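Local coordinates for protein tryparedoxin (Crithidia fasciculata, PDB 1O8X) that probably works as a thioredoxin-like oxidoreductase, passing electrons through a redox-active cysteine pair in the trypanosomatid defence against oxidative stress, at residues 109-113 / 124-128. The protein carries 1 engineered substitution. Sequence-based numbering, arbitrary orientation.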
# COMPACT_ATOMS: atom_id res chain seq x y z
N ILE A 109 -0.10 -9.20 -8.96
CA ILE A 109 0.66 -8.11 -8.38
C ILE A 109 1.66 -7.61 -9.43
O ILE A 109 2.06 -8.36 -10.33
CB ILE A 109 1.33 -8.55 -7.05
CG1 ILE A 109 2.06 -9.89 -7.19
CG2 ILE A 109 0.24 -8.62 -5.95
CD1 ILE A 109 3.02 -10.15 -6.06
N PRO A 110 2.09 -6.36 -9.36
CA PRO A 110 1.72 -5.39 -8.31
C PRO A 110 0.31 -4.83 -8.49
O PRO A 110 -0.19 -4.71 -9.62
CB PRO A 110 2.75 -4.26 -8.51
CG PRO A 110 3.10 -4.33 -9.99
CD PRO A 110 3.04 -5.79 -10.34
N THR A 111 -0.33 -4.47 -7.37
CA THR A 111 -1.66 -3.85 -7.38
C THR A 111 -1.65 -2.76 -6.32
O THR A 111 -1.03 -2.95 -5.28
CB THR A 111 -2.74 -4.90 -7.11
OG1 THR A 111 -2.89 -5.72 -8.27
CG2 THR A 111 -4.12 -4.27 -6.93
N LEU A 112 -2.33 -1.66 -6.59
CA LEU A 112 -2.35 -0.54 -5.65
C LEU A 112 -3.79 -0.06 -5.50
O LEU A 112 -4.37 0.39 -6.49
CB LEU A 112 -1.44 0.55 -6.21
CG LEU A 112 -1.01 1.75 -5.38
CD1 LEU A 112 -0.23 1.33 -4.19
CD2 LEU A 112 -0.17 2.66 -6.24
N ILE A 113 -4.33 -0.15 -4.28
CA ILE A 113 -5.72 0.19 -4.00
C ILE A 113 -5.78 1.28 -2.96
O ILE A 113 -5.23 1.14 -1.87
CB ILE A 113 -6.46 -1.06 -3.54
CG1 ILE A 113 -6.38 -2.06 -4.71
CG2 ILE A 113 -7.90 -0.75 -3.08
CD1 ILE A 113 -7.25 -3.20 -4.67
N THR A 124 -9.83 4.26 -5.27
CA THR A 124 -9.35 3.77 -6.57
C THR A 124 -8.84 2.35 -6.43
O THR A 124 -8.22 1.99 -5.43
CB THR A 124 -8.24 4.70 -7.13
OG1 THR A 124 -7.79 4.21 -8.41
CG2 THR A 124 -6.99 4.81 -6.23
N THR A 125 -9.11 1.53 -7.44
CA THR A 125 -8.56 0.18 -7.46
C THR A 125 -7.53 -0.01 -8.56
O THR A 125 -7.01 -1.11 -8.74
CB THR A 125 -9.69 -0.86 -7.66
OG1 THR A 125 -10.46 -0.49 -8.82
CG2 THR A 125 -10.66 -0.86 -6.48
N ARG A 126 -7.25 1.06 -9.29
CA ARG A 126 -6.47 0.96 -10.54
C ARG A 126 -5.21 1.81 -10.54
O ARG A 126 -4.61 2.04 -11.60
CB ARG A 126 -7.34 1.36 -11.72
CG ARG A 126 -8.58 0.51 -11.92
CD ARG A 126 -9.86 1.34 -12.15
NE ARG A 126 -9.59 2.45 -13.05
CZ ARG A 126 -9.57 3.75 -12.73
NH1 ARG A 126 -9.22 4.61 -13.68
NH2 ARG A 126 -9.91 4.21 -11.52
N ALA A 127 -4.77 2.24 -9.35
CA ALA A 127 -3.65 3.16 -9.25
C ALA A 127 -2.33 2.61 -9.80
O ALA A 127 -1.49 3.38 -10.28
CB ALA A 127 -3.49 3.64 -7.83
N ARG A 128 -2.13 1.28 -9.79
CA ARG A 128 -0.92 0.72 -10.39
C ARG A 128 -0.87 1.01 -11.89
O ARG A 128 0.22 1.18 -12.44
CB ARG A 128 -0.84 -0.78 -10.10
CG ARG A 128 0.30 -1.54 -10.76
CD ARG A 128 -0.13 -2.12 -12.11
NE ARG A 128 0.90 -2.92 -12.73
CZ ARG A 128 1.96 -2.42 -13.33
NH1 ARG A 128 2.16 -1.11 -13.39
NH2 ARG A 128 2.85 -3.24 -13.87
O HOH W 1 0.11 -5.64 -12.16
O HOH W 2 -3.92 -1.06 -8.94
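Residues 109-113 and 124-128 illustrate how water can bridge two backbones where a β-hairpin strand gives way to a helix. Ile-109 turns away, its side chain touching Cys-40 of the redox site, which here lacks its disulfide because position 43 is an engineered alanine. A cis peptide bond joins it to Pro-110, the cis-proline characteristic of the thioredoxin fold, found close to the redox motif. Pro-110 CG lies over one face of the Arg-128 guanidinium, 3.8 Å from Arg-128 NE, and a water accepts a hydrogen bond from Arg-128 NE (2.9 Å) and donates one to Pro-110 O (2.7 Å). Thr-111 points away, its hydroxyl hydrogen-bonded to Ser-108 O. At Leu-112 the partner chain has already turned into the helix, and a second water bridges the backbones: it accepts from Leu-112 N (2.9 Å) and Arg-128 N (3.1 Å) and donates to Thr-125 O (3.1 Å). The one direct hydrogen bond, Ala-127 N to Leu-112 O at 3.4 Å, is weak, while Leu-112 CD2 packs 3.8 Å from Ala-127 CB. At Ile-113 the contact is direct, a CA-H...O contact from Ile-113 CA to Thr-124 O (3.4 Å). Strand 111-116 runs between strands 30-36 and 122-124, both antiparallel to it, while helix 41-57 packs against Pro-110, Leu-112 and Arg-128 through Phe-46 and Leu-50.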